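Long-range contacts in alginate lyase (Paenibacillus sp. FPU-7, PDB 6KFN), which cleaves the polysaccharide alginate as a lyase, probably by beta-elimination, and is built as a right-handed parallel beta-helix: residues I51-A56 with T85-T90; D99-V104 with D123-N128; T193-S198 with R225-Y230. All blocks are in the same frame, centred on the assembly; numbering follows the deposited sequence.

Contact 1. Residues I51-A56 with T85-T90; sequences ITIRSA and TGLKMT
I51 bonds by its backbone to Y81 and N83, T52 to strand 25-29 on the far side. Pairing with T85-T90 begins at I53: its O accepts T85 N at 3.0 Å, the donor lying nearly along the C=O axis. I53 CG1, anti to the backbone N (chi1 -173°), meets L87 CD1 at 3.9 Å, the side chains crossing at about a right angle. R54 bridges T85 in parallel register, and its CA-H points at T85 O, with CA and O 3.1 Å apart. R54 CB lies 3.9 Å from T85 CB on the same face of the sheet; beyond CG the chain runs out extended, carrying NE to a salt bridge with D26. At S55 the backbone N donates to the same T85 O at 3.2 Å, while CB packs 3.2 Å from G86 O. S55 OG turns elsewhere, bonding with G57 O and A62 N. L87 CD2 lies against S55 N at 3.7 Å. Past T85, G86 takes a positive phi of 72° and the second chain swings off toward strand 88-92. Parallel pairing that ends in such a bend is typical of a corner between neighbouring coils of a right-handed beta-helix.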
ATOM      1  N   ILE A  51     -13.696  -1.435  15.378  1.00  5.77           N
ATOM      2  CA  ILE A  51     -13.887   0.009  15.481  1.00  6.05           C
ATOM      3  C   ILE A  51     -13.909   0.537  14.053  1.00  5.93           C
ATOM      4  O   ILE A  51     -12.994   0.259  13.288  1.00  6.29           O
ATOM      5  CB  ILE A  51     -12.804   0.697  16.332  1.00  6.04           C
ATOM      6  CG1 ILE A  51     -12.679   0.033  17.684  1.00  7.18           C
ATOM      7  CG2 ILE A  51     -13.159   2.182  16.483  1.00  7.42           C
ATOM      8  CD1 ILE A  51     -11.588   0.593  18.587  1.00  8.01           C
ATOM      9  N   THR A  52     -14.963   1.266  13.677  1.00  6.53           N
ATOM     10  CA  THR A  52     -15.131   1.722  12.306  1.00  6.63           C
ATOM     11  C   THR A  52     -14.983   3.236  12.222  1.00  6.50           C
ATOM     12  O   THR A  52     -15.554   3.967  13.029  1.00  6.92           O
ATOM     13  CB  THR A  52     -16.509   1.297  11.783  1.00  7.79           C
ATOM     14  OG1 THR A  52     -16.567  -0.133  11.820  1.00  8.35           O
ATOM     15  CG2 THR A  52     -16.775   1.750  10.363  1.00  8.99           C
ATOM     16  N   ILE A  53     -14.250   3.689  11.197  1.00  6.86           N
ATOM     17  CA  ILE A  53     -14.291   5.071  10.740  0.53  6.03           C
ATOM     18  C   ILE A  53     -14.696   5.024   9.272  1.00  6.02           C
ATOM     19  O   ILE A  53     -14.045   4.352   8.480  1.00  6.72           O
ATOM     20  CB  ILE A  53     -12.950   5.768  10.962  0.53  6.84           C
ATOM     21  CG1 ILE A  53     -13.098   7.275  10.622  0.53  5.04           C
ATOM     22  CG2 ILE A  53     -11.809   5.005  10.446  0.53 11.98           C
ATOM     23  CD1 ILE A  53     -11.838   8.019  10.997  0.53 16.89           C
ATOM     24  N   ARG A  54     -15.772   5.723   8.930  1.00  6.55           N
ATOM     25  CA  ARG A  54     -16.297   5.632   7.577  1.00  7.66           C
ATOM     26  C   ARG A  54     -16.938   6.931   7.163  1.00  7.03           C
ATOM     27  O   ARG A  54     -17.345   7.737   7.988  1.00  7.81           O
ATOM     28  CB  ARG A  54     -17.276   4.466   7.434  1.00  8.25           C
ATOM     29  CG  ARG A  54     -18.548   4.640   8.237  1.00  8.18           C
ATOM     30  CD  ARG A  54     -19.424   3.424   8.083  1.00 10.58           C
ATOM     31  NE  ARG A  54     -20.610   3.496   8.927  1.00 11.59           N
ATOM     32  CZ  ARG A  54     -21.787   3.976   8.565  1.00 18.24           C
ATOM     33  NH1 ARG A  54     -22.000   4.446   7.337  1.00 30.84           N
ATOM     34  NH2 ARG A  54     -22.776   4.003   9.440  1.00 23.13           N
ATOM     35  N   SER A  55     -17.085   7.095   5.865  1.00  8.58           N
ATOM     36  CA  SER A  55     -17.859   8.178   5.323  0.55 10.56           C
ATOM     37  C   SER A  55     -19.352   7.828   5.455  1.00 11.57           C
ATOM     38  O   SER A  55     -19.771   6.669   5.305  1.00 13.39           O
ATOM     39  CB  SER A  55     -17.405   8.359   3.866  0.55 11.57           C
ATOM     40  OG  SER A  55     -17.934   9.502   3.268  0.55  9.23           O
ATOM     41  N   ALA A  56     -20.149   8.869   5.681  1.00 13.05           N
ATOM     42  CA  ALA A  56     -21.593   8.698   5.758  1.00 14.58           C
ATOM     43  C   ALA A  56     -22.174   8.230   4.435  1.00 15.66           C
ATOM     44  O   ALA A  56     -23.218   7.571   4.424  1.00 19.43           O
ATOM     45  CB  ALA A  56     -22.268  10.014   6.198  1.00 14.11           C
ATOM     46  N   THR A  85     -13.245   2.900   6.017  1.00  5.28           N
ATOM     47  CA  THR A  85     -14.082   2.628   4.859  1.00  5.66           C
ATOM     48  C   THR A  85     -14.540   3.910   4.188  1.00  5.79           C
ATOM     49  O   THR A  85     -15.112   4.792   4.823  1.00  6.67           O
ATOM     50  CB  THR A  85     -15.321   1.811   5.291  1.00  6.76           C
ATOM     51  OG1 THR A  85     -14.868   0.658   5.993  1.00  8.38           O
ATOM     52  CG2 THR A  85     -16.146   1.431   4.095  1.00  9.25           C
ATOM     53  N   GLY A  86     -14.366   3.966   2.862  1.00  5.98           N
ATOM     54  CA  GLY A  86     -15.026   4.985   2.076  1.00  6.28           C
ATOM     55  C   GLY A  86     -14.504   6.378   2.220  1.00  7.35           C
ATOM     56  O   GLY A  86     -15.196   7.310   1.863  1.00 16.74           O
ATOM     57  N   LEU A  87     -13.303   6.569   2.682  1.00  6.59           N
ATOM     58  CA  LEU A  87     -12.728   7.872   2.954  1.00  6.59           C
ATOM     59  C   LEU A  87     -11.681   8.249   1.914  1.00  6.22           C
ATOM     60  O   LEU A  87     -11.015   7.398   1.335  1.00  7.49           O
ATOM     61  CB  LEU A  87     -12.050   7.846   4.324  1.00  7.62           C
ATOM     62  CG  LEU A  87     -13.027   7.650   5.502  1.00  9.11           C
ATOM     63  CD1 LEU A  87     -12.274   7.329   6.775  1.00 14.06           C
ATOM     64  CD2 LEU A  87     -13.823   8.883   5.723  1.00 10.03           C
ATOM     65  N   LYS A  88     -11.514   9.544   1.762  1.00  6.88           N
ATOM     66  CA  LYS A  88     -10.362  10.115   1.073  1.00  7.17           C
ATOM     67  C   LYS A  88      -9.312  10.514   2.104  1.00  6.93           C
ATOM     68  O   LYS A  88      -9.660  10.976   3.208  1.00  7.80           O
ATOM     69  CB  LYS A  88     -10.801  11.337   0.259  1.00  9.43           C
ATOM     70  CG  LYS A  88     -11.751  11.026  -0.865  1.00 13.89           C
ATOM     71  CD  LYS A  88     -12.284  12.261  -1.597  1.00 15.55           C
ATOM     72  CE  LYS A  88     -13.059  11.938  -2.814  1.00 26.82           C
ATOM     73  NZ  LYS A  88     -13.514  13.215  -3.451  1.00 40.87           N
ATOM     74  N   MET A  89      -8.042  10.361   1.748  1.00  6.99           N
ATOM     75  CA  MET A  89      -6.926  10.759   2.591  0.67  6.94           C
ATOM     76  C   MET A  89      -5.938  11.543   1.729  1.00  6.17           C
ATOM     77  O   MET A  89      -5.539  11.066   0.665  1.00  6.68           O
ATOM     78  CB  MET A  89      -6.176   9.564   3.222  0.67  7.26           C
ATOM     79  CG  MET A  89      -6.876   8.816   4.352  0.67  9.12           C
ATOM     80  SD  MET A  89      -8.061   7.624   3.774  0.67  6.82           S
ATOM     81  CE  MET A  89      -8.563   6.913   5.387  0.67  7.75           C
ATOM     82  N   THR A  90      -5.538  12.715   2.192  1.00  6.14           N
ATOM     83  CA  THR A  90      -4.691  13.580   1.407  1.00  6.22           C
ATOM     84  C   THR A  90      -3.872  14.500   2.278  1.00  6.60           C
ATOM     85  O   THR A  90      -4.086  14.617   3.482  1.00  9.25           O
ATOM     86  CB  THR A  90      -5.578  14.372   0.424  1.00  7.09           C
ATOM     87  OG1 THR A  90      -4.774  15.004  -0.574  1.00  8.61           O
ATOM     88  CG2 THR A  90      -6.412  15.456   1.084  1.00  8.24           C
TER
HETATM   89  O   HOH W   1     -18.358   4.705   3.943  1.00 16.86           O

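Contact 2. Residues D99-V104 with D123-N128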
ATOM      1  N   ASP A  99       1.405   1.187  12.567  1.00  5.35           N
ATOM      2  CA  ASP A  99       2.477   0.698  13.433  1.00  5.21           C
ATOM      3  C   ASP A  99       1.872  -0.327  14.386  1.00  5.19           C
ATOM      4  O   ASP A  99       0.937  -0.011  15.127  1.00  5.63           O
ATOM      5  CB  ASP A  99       3.174   1.776  14.238  1.00  6.17           C
ATOM      6  CG  ASP A  99       4.354   2.423  13.566  1.00  6.36           C
ATOM      7  OD1 ASP A  99       5.000   1.776  12.722  1.00  7.27           O
ATOM      8  OD2 ASP A  99       4.732   3.548  14.009  1.00  8.08           O
ATOM      9  N   HIS A 100       2.428  -1.544  14.369  1.00  5.41           N
ATOM     10  CA  HIS A 100       1.960  -2.632  15.231  1.00  5.82           C
ATOM     11  C   HIS A 100       0.441  -2.722  15.266  1.00  6.00           C
ATOM     12  O   HIS A 100      -0.161  -2.928  16.314  1.00  7.91           O
ATOM     13  CB  HIS A 100       2.609  -2.633  16.615  1.00  6.65           C
ATOM     14  CG  HIS A 100       2.466  -1.368  17.385  1.00  7.64           C
ATOM     15  ND1 HIS A 100       1.294  -0.979  17.999  1.00 10.75           N
ATOM     16  CD2 HIS A 100       3.378  -0.398  17.624  1.00 10.57           C
ATOM     17  CE1 HIS A 100       1.504   0.181  18.589  1.00 12.86           C
ATOM     18  NE2 HIS A 100       2.749   0.554  18.388  1.00 14.05           N
ATOM     19  N   ALA A 101      -0.159  -2.618  14.088  1.00  5.12           N
ATOM     20  CA  ALA A 101      -1.608  -2.657  13.908  1.00  5.21           C
ATOM     21  C   ALA A 101      -1.956  -3.902  13.105  1.00  5.12           C
ATOM     22  O   ALA A 101      -1.304  -4.197  12.109  1.00  5.65           O
ATOM     23  CB  ALA A 101      -2.082  -1.403  13.184  1.00  6.46           C
ATOM     24  N   ASN A 102      -2.997  -4.605  13.542  1.00  5.22           N
ATOM     25  CA  ASN A 102      -3.287  -5.918  13.012  1.00  5.03           C
ATOM     26  C   ASN A 102      -4.785  -6.052  12.737  1.00  4.61           C
ATOM     27  O   ASN A 102      -5.616  -5.498  13.466  1.00  5.55           O
ATOM     28  CB  ASN A 102      -2.877  -7.028  13.987  1.00  6.27           C
ATOM     29  CG  ASN A 102      -1.413  -6.927  14.348  1.00  6.14           C
ATOM     30  OD1 ASN A 102      -0.570  -7.436  13.650  1.00  8.18           O
ATOM     31  ND2 ASN A 102      -1.093  -6.147  15.377  1.00  8.80           N
ATOM     32  N   HIS A 103      -5.127  -6.827  11.711  1.00  5.05           N
ATOM     33  CA  HIS A 103      -6.520  -7.082  11.371  1.00  5.50           C
ATOM     34  C   HIS A 103      -7.286  -5.792  11.071  1.00  5.28           C
ATOM     35  O   HIS A 103      -8.481  -5.689  11.336  1.00  7.18           O
ATOM     36  CB  HIS A 103      -7.254  -7.916  12.429  1.00  6.22           C
ATOM     37  CG  HIS A 103      -6.642  -9.256  12.618  1.00  7.32           C
ATOM     38  ND1 HIS A 103      -6.846 -10.286  11.741  1.00  9.96           N
ATOM     39  CD2 HIS A 103      -5.836  -9.738  13.590  1.00  9.33           C
ATOM     40  CE1 HIS A 103      -6.196 -11.350  12.158  1.00 12.13           C
ATOM     41  NE2 HIS A 103      -5.570 -11.050  13.273  1.00 12.11           N
ATOM     42  N   VAL A 104      -6.592  -4.832  10.447  1.00  4.89           N
ATOM     43  CA  VAL A 104      -7.209  -3.605   9.953  1.00  4.98           C
ATOM     44  C   VAL A 104      -7.686  -3.863   8.535  1.00  5.20           C
ATOM     45  O   VAL A 104      -6.970  -4.442   7.720  1.00  6.59           O
ATOM     46  CB  VAL A 104      -6.186  -2.460   9.998  1.00  5.36           C
ATOM     47  CG1 VAL A 104      -6.729  -1.195   9.359  1.00  5.93           C
ATOM     48  CG2 VAL A 104      -5.722  -2.188  11.428  1.00  6.13           C
ATOM     49  N   ASP A 123       6.329  -1.898  11.607  1.00  5.04           N
ATOM     50  CA  ASP A 123       6.487  -2.293  13.005  1.00  4.92           C
ATOM     51  C   ASP A 123       5.563  -3.455  13.363  1.00  4.98           C
ATOM     52  O   ASP A 123       4.806  -3.425  14.319  1.00  5.48           O
ATOM     53  CB  ASP A 123       6.313  -1.105  13.953  1.00  6.15           C
ATOM     54  CG  ASP A 123       6.801  -1.363  15.349  1.00  6.72           C
ATOM     55  OD1 ASP A 123       7.671  -2.223  15.536  1.00  7.19           O
ATOM     56  OD2 ASP A 123       6.337  -0.654  16.270  1.00 10.91           O
ATOM     57  N   GLY A 124       5.675  -4.525  12.561  1.00  5.14           N
ATOM     58  CA  GLY A 124       4.959  -5.754  12.874  1.00  5.28           C
ATOM     59  C   GLY A 124       3.504  -5.784  12.440  1.00  4.75           C
ATOM     60  O   GLY A 124       2.834  -6.783  12.703  1.00  5.60           O
ATOM     61  N   SER A 125       3.011  -4.752  11.780  1.00  4.48           N
ATOM     62  CA  SER A 125       1.603  -4.703  11.381  1.00  4.48           C
ATOM     63  C   SER A 125       1.290  -5.837  10.429  1.00  4.35           C
ATOM     64  O   SER A 125       1.855  -5.892   9.332  1.00  4.59           O
ATOM     65  CB  SER A 125       1.320  -3.372  10.666  1.00  4.51           C
ATOM     66  OG  SER A 125       1.383  -2.276  11.552  1.00  4.67           O
ATOM     67  N   SER A 126       0.374  -6.730  10.837  1.00  4.40           N
ATOM     68  CA  SER A 126       0.143  -7.983  10.154  1.00  4.40           C
ATOM     69  C   SER A 126      -1.343  -8.272   9.996  1.00  4.43           C
ATOM     70  O   SER A 126      -2.199  -7.769  10.722  1.00  4.74           O
ATOM     71  CB  SER A 126       0.818  -9.121  10.919  1.00  4.74           C
ATOM     72  OG  SER A 126       2.222  -8.964  10.984  1.00  5.09           O
ATOM     73  N   ASP A 127      -1.637  -9.157   9.031  1.00  4.57           N
ATOM     74  CA  ASP A 127      -2.996  -9.647   8.848  1.00  4.57           C
ATOM     75  C   ASP A 127      -3.971  -8.519   8.526  1.00  4.76           C
ATOM     76  O   ASP A 127      -5.141  -8.568   8.904  1.00  5.80           O
ATOM     77  CB  ASP A 127      -3.494 -10.490  10.034  1.00  5.68           C
ATOM     78  CG  ASP A 127      -2.556 -11.640  10.298  1.00  6.35           C
ATOM     79  OD1 ASP A 127      -2.482 -12.547   9.423  1.00  7.47           O
ATOM     80  OD2 ASP A 127      -1.870 -11.653  11.357  1.00  8.51           O
ATOM     81  N   ASN A 128      -3.486  -7.504   7.809  1.00  4.57           N
ATOM     82  CA  ASN A 128      -4.309  -6.379   7.381  1.00  4.53           C
ATOM     83  C   ASN A 128      -4.688  -6.555   5.916  1.00  4.43           C
ATOM     84  O   ASN A 128      -4.090  -7.355   5.198  1.00  4.95           O
ATOM     85  CB  ASN A 128      -3.549  -5.081   7.564  1.00  4.41           C
ATOM     86  CG  ASN A 128      -3.054  -4.912   8.992  1.00  4.40           C
ATOM     87  OD1 ASN A 128      -3.873  -4.754   9.902  1.00  4.86           O
ATOM     88  ND2 ASN A 128      -1.749  -4.915   9.200  1.00  4.61           N
TER
HETATM   89  O   HOH W   2       6.197   2.267  16.330  0.57 12.84           O
HETATM   90  O   HOH W   3       1.846  -5.962  15.401  1.00 11.68           O
HETATM   91  O   HOH W   4      -1.692 -10.187  13.537  1.00 12.21           O
HETATM   92  O   HOH W   5       1.693  -8.932  14.531  1.00 20.99           O
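N128 lies alongside V104, pointing the same way, its amide spanning the first loop. N128 OD1 takes V104 N at 2.8 Å on a lone pair in the carbonyl plane. N128 ND2 donates to A101 O at 3.0 Å; that oxygen lies in the amide plane of N128, but ND2 sits above the carbonyl plane of A101. Both ends held, its rotation is fixed, and ND2 goes on to N168 OD1.

N128, at the turn from strand 119-122 into 129-131, and N168 in the next coil form a stack resembling the asparagine stacks of pectate-lyase-like beta-helices. H103 and D127, both with positive phi at this bend, lie side by side. D127 CB makes a CH-pi contact over one face of the H103 ring, 3.8 Å from its centroid, with ring and carboxylate planes 13° apart; Y81 also stacks on that ring.

S125 OG receives A101 N at 3.0 Å, almost straight at 174°, and also bonds R122 O. N102 OD1 accepts S126 N at 3.1 Å from above its carbonyl plane and takes a proton from a water that also donates to D127 OD2; N102 ND2 reaches D80, and D127 OD1 forms a salt bridge with R167.

At the other end D123 OD2 meets the H100 ring edge-on, 3.3 Å from CD2. The D99 and D123 carboxylates stand nearly perpendicular (88°), D99 OD1 lying 3.4 Å from D123 CB. D99 OD2 also bonds Y76 OH, and D123 OD1 bonds N162 N. R122, salt-bridged to D99 OD1, and a water donating to both carboxylates, weakly to D99 OD2, probably ease the repulsion.

Contact 3. Residues T193-S198 with R225-Y230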
ATOM      1  N   THR A 193       3.058 -11.525   1.940  1.00  4.29           N
ATOM      2  CA  THR A 193       2.304 -10.435   1.328  1.00  3.89           C
ATOM      3  C   THR A 193       1.592 -10.949   0.084  1.00  4.16           C
ATOM      4  O   THR A 193       2.215 -11.602  -0.756  1.00  5.14           O
ATOM      5  CB  THR A 193       3.262  -9.307   0.930  1.00  4.23           C
ATOM      6  OG1 THR A 193       4.059  -8.906   2.051  1.00  4.45           O
ATOM      7  CG2 THR A 193       2.493  -8.076   0.457  1.00  4.92           C
ATOM      8  N   ILE A 194       0.322 -10.586  -0.067  1.00  4.14           N
ATOM      9  CA  ILE A 194      -0.467 -10.930  -1.246  0.75  4.14           C
ATOM     10  C   ILE A 194      -0.812  -9.644  -1.981  1.00  4.07           C
ATOM     11  O   ILE A 194      -1.307  -8.694  -1.376  1.00  4.97           O
ATOM     12  CB  ILE A 194      -1.758 -11.686  -0.854  0.75  4.49           C
ATOM     13  CG1 ILE A 194      -1.439 -12.972  -0.118  0.75  6.23           C
ATOM     14  CG2 ILE A 194      -2.642 -11.918  -2.116  0.75  6.65           C
ATOM     15  CD1 ILE A 194      -2.638 -13.770   0.311  0.75 16.37           C
ATOM     16  N   VAL A 195      -0.589  -9.646  -3.308  1.00  4.43           N
ATOM     17  CA  VAL A 195      -1.032  -8.565  -4.180  1.00  4.06           C
ATOM     18  C   VAL A 195      -1.880  -9.229  -5.266  1.00  4.00           C
ATOM     19  O   VAL A 195      -1.346 -10.027  -6.047  1.00  4.66           O
ATOM     20  CB  VAL A 195       0.130  -7.824  -4.842  1.00  4.53           C
ATOM     21  CG1 VAL A 195      -0.424  -6.712  -5.722  1.00  5.42           C
ATOM     22  CG2 VAL A 195       1.091  -7.274  -3.769  1.00  5.92           C
ATOM     23  N   GLU A 196      -3.171  -8.923  -5.293  1.00  4.63           N
ATOM     24  CA  GLU A 196      -4.072  -9.639  -6.198  0.51  4.19           C
ATOM     25  C   GLU A 196      -5.063  -8.687  -6.818  1.00  4.53           C
ATOM     26  O   GLU A 196      -5.504  -7.699  -6.206  1.00  4.69           O
ATOM     27  CB  GLU A 196      -4.842 -10.775  -5.478  0.51  5.90           C
ATOM     28  CG  GLU A 196      -5.764 -10.249  -4.377  0.51  6.79           C
ATOM     29  CD  GLU A 196      -6.594 -11.325  -3.699  0.51  8.87           C
ATOM     30  OE1 GLU A 196      -6.220 -12.517  -3.826  0.51 11.55           O
ATOM     31  OE2 GLU A 196      -7.575 -10.958  -3.001  0.51  7.76           O
ATOM     32  N   ASN A 197      -5.476  -9.011  -8.044  1.00  4.78           N
ATOM     33  CA  ASN A 197      -6.620  -8.376  -8.695  1.00  5.24           C
ATOM     34  C   ASN A 197      -6.482  -6.859  -8.810  1.00  5.24           C
ATOM     35  O   ASN A 197      -7.499  -6.149  -8.806  1.00  6.24           O
ATOM     36  CB  ASN A 197      -7.934  -8.741  -7.995  1.00  6.44           C
ATOM     37  CG  ASN A 197      -8.104 -10.223  -7.824  1.00 12.50           C
ATOM     38  OD1 ASN A 197      -7.736 -10.991  -8.649  1.00 16.65           O
ATOM     39  ND2 ASN A 197      -8.715 -10.614  -6.713  1.00 49.25           N
ATOM     40  N   SER A 198      -5.260  -6.372  -8.909  1.00  4.73           N
ATOM     41  CA  SER A 198      -4.972  -4.954  -8.856  1.00  4.87           C
ATOM     42  C   SER A 198      -4.529  -4.446 -10.238  1.00  5.06           C
ATOM     43  O   SER A 198      -4.237  -5.225 -11.139  1.00  5.70           O
ATOM     44  CB  SER A 198      -3.948  -4.671  -7.758  1.00  5.01           C
ATOM     45  OG  SER A 198      -4.527  -4.955  -6.471  1.00  5.32           O
ATOM     46  N   ARG A 225      -0.641 -12.124  -7.914  1.00  4.69           N
ATOM     47  CA  ARG A 225      -1.538 -12.884  -8.764  1.00  5.07           C
ATOM     48  C   ARG A 225      -2.640 -12.031  -9.385  1.00  4.65           C
ATOM     49  O   ARG A 225      -3.276 -11.203  -8.749  1.00  4.98           O
ATOM     50  CB  ARG A 225      -2.173 -14.073  -7.992  1.00  6.02           C
ATOM     51  CG  ARG A 225      -3.001 -13.711  -6.817  1.00  6.63           C
ATOM     52  CD  ARG A 225      -3.525 -14.945  -6.108  1.00  8.35           C
ATOM     53  NE  ARG A 225      -4.288 -14.613  -4.899  1.00  9.19           N
ATOM     54  CZ  ARG A 225      -4.314 -15.323  -3.799  1.00 11.59           C
ATOM     55  NH1 ARG A 225      -3.633 -16.452  -3.701  1.00 16.97           N
ATOM     56  NH2 ARG A 225      -5.012 -14.880  -2.784  1.00 14.08           N
ATOM     57  N   ASN A 226      -2.873 -12.284 -10.676  1.00  4.96           N
ATOM     58  CA  ASN A 226      -4.064 -11.766 -11.352  1.00  5.04           C
ATOM     59  C   ASN A 226      -4.104 -10.239 -11.363  1.00  4.95           C
ATOM     60  O   ASN A 226      -5.191  -9.646 -11.285  1.00  6.28           O
ATOM     61  CB  ASN A 226      -5.334 -12.369 -10.754  1.00  5.93           C
ATOM     62  CG  ASN A 226      -5.247 -13.877 -10.766  1.00  8.49           C
ATOM     63  OD1 ASN A 226      -4.715 -14.484 -11.703  1.00 10.78           O
ATOM     64  ND2 ASN A 226      -5.599 -14.504  -9.630  1.00 13.27           N
ATOM     65  N   ASN A 227      -2.955  -9.608 -11.538  1.00  4.55           N
ATOM     66  CA  ASN A 227      -2.844  -8.153 -11.633  1.00  4.51           C
ATOM     67  C   ASN A 227      -2.620  -7.750 -13.092  1.00  4.78           C
ATOM     68  O   ASN A 227      -2.181  -8.552 -13.901  1.00  6.16           O
ATOM     69  CB  ASN A 227      -1.698  -7.636 -10.793  1.00  4.51           C
ATOM     70  CG  ASN A 227      -1.831  -8.073  -9.342  1.00  4.28           C
ATOM     71  OD1 ASN A 227      -2.711  -7.632  -8.625  1.00  4.61           O
ATOM     72  ND2 ASN A 227      -0.930  -8.959  -8.900  1.00  4.55           N
ATOM     73  N   ILE A 228      -2.886  -6.478 -13.374  1.00  4.46           N
ATOM     74  CA  ILE A 228      -2.642  -5.889 -14.691  1.00  4.60           C
ATOM     75  C   ILE A 228      -1.738  -4.677 -14.510  1.00  4.62           C
ATOM     76  O   ILE A 228      -2.039  -3.806 -13.685  1.00  5.59           O
ATOM     77  CB  ILE A 228      -3.963  -5.448 -15.372  1.00  5.53           C
ATOM     78  CG1 ILE A 228      -4.894  -6.635 -15.543  1.00  7.38           C
ATOM     79  CG2 ILE A 228      -3.640  -4.779 -16.714  1.00  7.11           C
ATOM     80  CD1 ILE A 228      -6.327  -6.233 -15.956  1.00 10.44           C
ATOM     81  N   GLY A 229      -0.643  -4.631 -15.271  1.00  4.59           N
ATOM     82  CA  GLY A 229       0.250  -3.482 -15.232  1.00  4.67           C
ATOM     83  C   GLY A 229       0.403  -2.818 -16.587  1.00  4.41           C
ATOM     84  O   GLY A 229       0.603  -3.494 -17.595  1.00  5.45           O
ATOM     85  N   TYR A 230       0.316  -1.484 -16.571  1.00  4.26           N
ATOM     86  CA  TYR A 230       0.450  -0.662 -17.768  1.00  4.50           C
ATOM     87  C   TYR A 230       1.692   0.207 -17.636  1.00  4.38           C
ATOM     88  O   TYR A 230       1.731   1.140 -16.821  1.00  5.03           O
ATOM     89  CB  TYR A 230      -0.782   0.252 -17.931  1.00  5.61           C
ATOM     90  CG  TYR A 230      -2.068  -0.482 -18.118  1.00  5.44           C
ATOM     91  CD1 TYR A 230      -2.391  -1.051 -19.334  1.00  6.14           C
ATOM     92  CD2 TYR A 230      -3.001  -0.596 -17.103  1.00  6.63           C
ATOM     93  CE1 TYR A 230      -3.585  -1.707 -19.541  1.00  7.06           C
ATOM     94  CE2 TYR A 230      -4.216  -1.225 -17.292  1.00  6.99           C
ATOM     95  CZ  TYR A 230      -4.516  -1.778 -18.533  1.00  6.81           C
ATOM     96  OH  TYR A 230      -5.698  -2.431 -18.773  1.00  8.54           O
TER
HETATM   97  O   HOH W   6      -6.639 -13.411  -7.248  1.00 14.20           O
HETATM   98  O   HOH W   7      -6.320  -7.028 -12.159  1.00 13.36           O
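This is a corner of the right-handed beta-helix, where strand 194-196 and its neighbour in the next coil pair in parallel and then bend together. R225 N donates to V195 O at 2.9 Å, nearly along the C=O axis, and N197 N returns a bond to R225 O.

E196 and R225, bridged in register, point the same way from one face of the sheet. Each has CG in the crowded position between the backbone N and carbonyl carbon (chi1 63° and 61°), so the chains run out side by side. They form a salt bridge in which R225 grips E196 side-on, NE and NH2 both on OE1: R225 NE reaches E196 OE1 at 3.0 Å, using the anti lone pair of OE1, and R225 NH2 meets the same OE1 at 2.9 Å from above the carboxylate plane. E196 OE2 goes to S171 OG, while I194 CG2 covers one guanidinium face, 3.9 Å from R225 NH2.

N227, with N259 in the next coil, is consistent with the asparagine stack found at this turn in pectate lyases. N227 ND2 gives V195 O a second bond, at 3.1 Å and 171° but well above the carbonyl plane; N227 OD1 takes S198 N at 2.9 Å on a lone pair. N259 OD1 in turn accepts N227 N.

N197 and N226 sit outside with nearly parallel amides, N197 OD1 lying 3.5 Å from N226 CB and a water joining OD1 to N226 ND2. S198 OG donates back to E196 O, and S198 O receives I228 N as strand pairing resumes.

The three contacts follow one another along the chain, each joining one coil of the helix to the next, and none touches another. Contacts 1 and 3 lie at the end of the same run of parallel strands, where it bends away; their centres are about 24 Å apart. Contact 2 sits where the chain enters that run, its centre about 18 Å from that of contact 1 and 21 Å from that of contact 3; the nearest atoms are about 8 and 7 Å away. N128 of contact 2 and N227 of contact 3 are counterparts at two different corners. Of the bound sodium ions, one lies about 14 Å from the V195 side chain in contact 3.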